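Local coordinates for aq_2013 protein (Aquifex aeolicus, PDB 2P6C) that is of unknown function, belongs to the uncharacterised UPF0047 (YjbQ) family and assembles as a trimer of identical chains, at residues C39-M44 against V130-I135; S48-Q53 against L98-P103. One frame throughout, in Å; residues are numbered along the deposited sequence.

Interaction 1 of 2, residues C39-M44 against V130-I135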
loop_
_atom_site.group_PDB
_atom_site.type_symbol
_atom_site.label_atom_id
_atom_site.label_comp_id
_atom_site.label_asym_id
_atom_site.label_seq_id
_atom_site.Cartn_x
_atom_site.Cartn_y
_atom_site.Cartn_z
ATOM N N CYS A 39 -11.935 -2.753 6.519
ATOM C CA CYS A 39 -11.437 -1.989 7.650
ATOM C C CYS A 39 -10.094 -1.338 7.330
ATOM O O CYS A 39 -9.069 -2.017 7.271
ATOM C CB CYS A 39 -11.296 -2.916 8.860
ATOM S SG CYS A 39 -10.566 -2.149 10.337
ATOM N N LEU A 40 -10.114 -0.024 7.108
ATOM C CA LEU A 40 -8.905 0.743 6.812
ATOM C C LEU A 40 -8.259 1.229 8.113
ATOM O O LEU A 40 -8.940 1.756 8.995
ATOM C CB LEU A 40 -9.247 1.962 5.940
ATOM C CG LEU A 40 -8.178 3.058 5.780
ATOM C CD1 LEU A 40 -6.996 2.557 4.938
ATOM C CD2 LEU A 40 -8.809 4.271 5.115
ATOM N N VAL A 41 -6.944 1.047 8.221
ATOM C CA VAL A 41 -6.188 1.485 9.393
ATOM C C VAL A 41 -5.015 2.242 8.808
ATOM O O VAL A 41 -4.123 1.664 8.190
ATOM C CB VAL A 41 -5.705 0.295 10.211
ATOM C CG1 VAL A 41 -5.121 0.774 11.525
ATOM C CG2 VAL A 41 -6.860 -0.672 10.442
ATOM N N SER A 42 -5.021 3.550 9.012
ATOM C CA SER A 42 -4.019 4.399 8.408
ATOM C C SER A 42 -3.455 5.477 9.319
ATOM O O SER A 42 -4.178 6.078 10.118
ATOM C CB SER A 42 -4.660 5.063 7.182
ATOM O OG SER A 42 -3.726 5.805 6.432
ATOM N N SER A 43 -2.157 5.725 9.193
ATOM C CA SER A 43 -1.545 6.816 9.923
ATOM C C SER A 43 -1.943 8.126 9.301
ATOM O O SER A 43 -1.979 8.273 8.094
ATOM C CB SER A 43 -0.026 6.684 9.834
ATOM O OG SER A 43 0.560 7.874 10.379
ATOM N N MET A 44 -2.257 9.088 10.176
ATOM C CA MET A 44 -2.627 10.413 9.670
ATOM C C MET A 44 -1.405 11.328 9.531
ATOM O O MET A 44 -1.533 12.505 9.224
ATOM C CB MET A 44 -3.658 11.021 10.614
ATOM C CG MET A 44 -4.890 10.116 10.775
ATOM S SD MET A 44 -6.346 10.989 11.410
ATOM C CE MET A 44 -6.838 11.871 9.919
ATOM N N VAL A 130 -3.977 7.689 14.427
ATOM C CA VAL A 130 -4.225 6.648 13.454
ATOM C C VAL A 130 -5.737 6.603 13.286
ATOM O O VAL A 130 -6.448 6.677 14.286
ATOM C CB VAL A 130 -3.768 5.287 14.011
ATOM C CG1 VAL A 130 -4.467 4.170 13.237
ATOM C CG2 VAL A 130 -2.256 5.102 13.914
ATOM N N VAL A 131 -6.221 6.580 12.021
ATOM C CA VAL A 131 -7.686 6.444 11.779
ATOM C C VAL A 131 -8.053 5.033 11.434
ATOM O O VAL A 131 -7.323 4.328 10.736
ATOM C CB VAL A 131 -8.222 7.439 10.694
ATOM C CG1 VAL A 131 -7.466 7.297 9.372
ATOM C CG2 VAL A 131 -9.694 7.172 10.427
ATOM N N ILE A 132 -9.181 4.600 12.040
ATOM C CA ILE A 132 -9.818 3.333 11.699
ATOM C C ILE A 132 -11.152 3.642 11.050
ATOM O O ILE A 132 -12.015 4.247 11.633
ATOM C CB ILE A 132 -10.095 2.499 12.963
ATOM C CG1 ILE A 132 -8.786 2.150 13.666
ATOM C CG2 ILE A 132 -10.778 1.169 12.563
ATOM C CD1 ILE A 132 -9.003 1.598 15.076
ATOM N N LYS A 133 -11.279 3.241 9.786
ATOM C CA LYS A 133 -12.530 3.495 9.110
ATOM C C LYS A 133 -13.091 2.192 8.571
ATOM O O LYS A 133 -12.463 1.495 7.784
ATOM C CB LYS A 133 -12.259 4.462 7.958
ATOM C CG LYS A 133 -13.552 4.995 7.338
ATOM C CD LYS A 133 -14.308 5.920 8.291
ATOM C CE LYS A 133 -15.205 6.917 7.544
ATOM N NZ LYS A 133 -15.513 8.050 8.414
ATOM N N ILE A 134 -14.292 1.868 9.100
ATOM C CA ILE A 134 -14.968 0.621 8.734
ATOM C C ILE A 134 -16.264 0.882 7.985
ATOM O O ILE A 134 -17.040 1.765 8.326
ATOM C CB ILE A 134 -15.298 -0.134 10.031
ATOM C CG1 ILE A 134 -13.975 -0.558 10.698
ATOM C CG2 ILE A 134 -16.098 -1.405 9.664
ATOM C CD1 ILE A 134 -14.053 -1.178 12.105
ATOM N N ILE A 135 -16.497 0.108 6.913
ATOM C CA ILE A 135 -17.765 0.177 6.109
ATOM C C ILE A 135 -18.150 -1.257 5.792
ATOM O O ILE A 135 -17.308 -2.130 5.627
ATOM C CB ILE A 135 -17.728 1.068 4.840
ATOM C CG1 ILE A 135 -16.694 0.537 3.797
ATOM C CG2 ILE A 135 -17.352 2.547 5.151
ATOM C CD1 ILE A 135 -16.756 1.132 2.356
#
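L40 and S42 pair with K133 and V131 in a buried antiparallel strand ladder, where strand 37-43 lies beside strand 128-136 in the middle of a four-stranded sheet. The segment axes run 166° apart, and two hydrogen-bonded pairs are interleaved with three non-hydrogen-bonded ones. L40 and K133 exchange both backbone bonds, each 2.9 Å from N to O; S42 and V131 do the same, with S42 N to V131 O at 3.0 Å. In the non-hydrogen-bonded pairs the CA atoms lie closer together, and I132 CA lies 3.3 Å from L40 O in a CA-H...O contact.

C39, V41, S43, V130, I132 and I134 occupy one face, which helix 22-32 covers at the C39 end. SG of C39, anti to its backbone N (chi1 176°), lies across the strand boundary against I134 CG1 at 3.8 Å and also touches I132 CG2. Farther along, V41 meets V130 through their CG1 methyls.

L40, S42, V131 and K133 form the other face, turned partly to the second subunit. The side chain of K133 leads away from L40, and its NZ bonds to T5 OG1 and makes a salt bridge with E36 of the second subunit. Past the strand end, M44 crosses V131 at about a right angle, its CG 4.1 Å from V131 CG1 and its SD equally far from V131 CB.

Interaction 2 of 2, residues S48-Q53 against L98-P103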
loop_
_atom_site.group_PDB
_atom_site.type_symbol
_atom_site.label_atom_id
_atom_site.label_comp_id
_atom_site.label_asym_id
_atom_site.label_seq_id
_atom_site.Cartn_x
_atom_site.Cartn_y
_atom_site.Cartn_z
ATOM N N SER A 48 5.094 8.357 10.329
ATOM C CA SER A 48 4.669 7.143 10.996
ATOM C C SER A 48 3.774 6.373 10.032
ATOM O O SER A 48 3.162 6.960 9.131
ATOM C CB SER A 48 3.902 7.482 12.280
ATOM O OG SER A 48 2.699 8.187 12.018
ATOM N N SER A 49 3.697 5.060 10.226
ATOM C CA SER A 49 2.854 4.191 9.379
ATOM C C SER A 49 2.171 3.076 10.195
ATOM O O SER A 49 2.649 2.679 11.257
ATOM C CB SER A 49 3.744 3.540 8.291
ATOM O OG SER A 49 4.292 4.532 7.410
ATOM N N VAL A 50 0.949 2.648 9.705
ATOM C CA VAL A 50 0.358 1.350 10.070
ATOM C C VAL A 50 0.801 0.324 9.065
ATOM O O VAL A 50 0.660 0.460 7.853
ATOM C CB VAL A 50 -1.178 1.407 10.077
ATOM C CG1 VAL A 50 -1.755 0.020 10.444
ATOM C CG2 VAL A 50 -1.672 2.415 11.093
ATOM N N ILE A 51 1.448 -0.705 9.656
ATOM C CA ILE A 51 2.069 -1.839 8.919
ATOM C C ILE A 51 1.528 -3.126 9.540
ATOM O O ILE A 51 1.100 -3.161 10.687
ATOM C CB ILE A 51 3.677 -1.814 8.845
ATOM C CG1 ILE A 51 4.258 -1.977 10.252
ATOM C CG2 ILE A 51 4.153 -0.455 8.302
ATOM C CD1 ILE A 51 5.759 -2.268 10.238
ATOM N N ILE A 52 1.645 -4.194 8.764
ATOM C CA ILE A 52 1.379 -5.542 9.225
ATOM C C ILE A 52 2.655 -6.324 9.146
ATOM O O ILE A 52 3.272 -6.453 8.096
ATOM C CB ILE A 52 0.326 -6.216 8.329
ATOM C CG1 ILE A 52 -1.064 -5.663 8.660
ATOM C CG2 ILE A 52 0.301 -7.731 8.600
ATOM C CD1 ILE A 52 -2.134 -6.132 7.673
ATOM N N GLN A 53 3.122 -6.744 10.322
ATOM C CA GLN A 53 4.294 -7.578 10.505
ATOM C C GLN A 53 3.896 -8.767 11.339
ATOM O O GLN A 53 2.747 -8.971 11.618
ATOM C CB GLN A 53 5.305 -6.814 11.310
ATOM C CG GLN A 53 5.856 -5.672 10.497
ATOM C CD GLN A 53 6.723 -6.214 9.389
ATOM O OE1 GLN A 53 7.924 -6.389 9.515
ATOM N NE2 GLN A 53 6.073 -6.382 8.219
ATOM N N LEU A 98 1.929 4.105 4.469
ATOM C CA LEU A 98 1.181 4.657 5.630
ATOM C C LEU A 98 -0.003 3.787 6.143
ATOM O O LEU A 98 -0.459 3.915 7.272
ATOM C CB LEU A 98 0.676 6.056 5.263
ATOM C CG LEU A 98 -0.696 6.038 4.578
ATOM C CD1 LEU A 98 -1.373 7.409 4.605
ATOM C CD2 LEU A 98 -0.614 5.630 3.107
ATOM N N GLN A 99 -0.535 2.866 5.343
ATOM C CA GLN A 99 -1.740 2.152 5.748
ATOM C C GLN A 99 -1.893 0.688 5.318
ATOM O O GLN A 99 -1.077 0.132 4.585
ATOM C CB GLN A 99 -2.935 2.919 5.172
ATOM C CG GLN A 99 -3.039 2.720 3.643
ATOM C CD GLN A 99 -3.954 3.703 2.914
ATOM O OE1 GLN A 99 -4.363 3.448 1.776
ATOM N NE2 GLN A 99 -4.262 4.832 3.551
ATOM N N VAL A 100 -2.995 0.097 5.776
ATOM C CA VAL A 100 -3.405 -1.326 5.459
ATOM C C VAL A 100 -4.902 -1.332 5.440
ATOM O O VAL A 100 -5.561 -0.550 6.113
ATOM C CB VAL A 100 -2.876 -2.529 6.404
ATOM C CG1 VAL A 100 -1.353 -2.610 6.340
ATOM C CG2 VAL A 100 -3.300 -2.281 7.840
ATOM N N VAL A 101 -5.455 -2.242 4.642
ATOM C CA VAL A 101 -6.882 -2.456 4.567
ATOM C C VAL A 101 -7.140 -3.894 4.872
ATOM O O VAL A 101 -6.576 -4.795 4.266
ATOM C CB VAL A 101 -7.384 -2.171 3.149
ATOM C CG1 VAL A 101 -8.884 -2.443 3.061
ATOM C CG2 VAL A 101 -7.114 -0.724 2.783
ATOM N N LEU A 102 -7.991 -4.161 5.853
ATOM C CA LEU A 102 -8.295 -5.528 6.251
ATOM C C LEU A 102 -9.781 -5.883 6.055
ATOM O O LEU A 102 -10.671 -5.046 6.123
ATOM C CB LEU A 102 -7.890 -5.678 7.722
ATOM C CG LEU A 102 -6.369 -5.700 7.906
ATOM C CD1 LEU A 102 -5.943 -5.500 9.363
ATOM C CD2 LEU A 102 -5.742 -7.016 7.452
ATOM N N PRO A 103 -10.009 -7.178 5.751
ATOM C CA PRO A 103 -11.340 -7.740 5.602
ATOM C C PRO A 103 -12.010 -7.947 6.953
ATOM O O PRO A 103 -11.373 -8.156 7.974
ATOM C CB PRO A 103 -11.211 -9.108 4.942
ATOM C CG PRO A 103 -9.720 -9.459 4.834
ATOM C CD PRO A 103 -9.010 -8.200 5.530
#
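V100 projects toward strand 48-53 and sets its two methyls against V50 and I52. CG2 meets CG1 of V50 at 3.8 Å, the two side chains crossing at about a right angle. CG1 lies against the outer part of I52, 3.8 Å from both I52 CG1 and I52 CD1. With CB also 3.9 Å from I52 CD1, the branched end of V100 fills the hollow between V50 and I52. The end of I52 in turn enters the groove between V100 and L102: its CG1 is anti to the carbonyl carbon (chi1 -76°), chi2 extends the chain, and CD1 reaches L102 CD2 tip to tip at 3.7 Å.

This is packing between two sheets. Within the chain, strand 48-53 is an outermost strand of the three-stranded antiparallel sheet and strand 99-104 of the four-stranded one, and the segments diverge at 46°. Their CA atoms come nearest at S49 and L98, 4.1 Å apart, and beyond V50 side chains bridge the widening gap. I117 of strand 116-121 packs on both V50 and L102.

At the close end, S49 lays OG over the backbone of L98, 3.6 Å from its CA, while OG hydrogen-bonds to T96. One backbone bond joins the segments, V50 N to L98 O at 3.1 Å; the N-H points well at the oxygen, although the donor stands above the carbonyl plane, 58° out of it.

Both contacts are buried, with centres about 9 Å apart, but interaction 1 joins neighbours within one sheet whereas interaction 2 joins strands that are outermost, within the chain, in two different sheets. Accordingly, paired backbone bonds carry the first, and methyl packing with a single backbone bond carries the second. They share the four-stranded sheet: strand 99-104 flanks strand 37-43 on the side away from strand 128-136, with C39 N bonded to L102 O. Strands 37-43 and 48-53 are consecutive in the chain, and a probable S43 OG to S48 OG hydrogen bond ties the two contacts across the turn. Each also reaches the second subunit, through K133 in interaction 1 and Q99 in interaction 2.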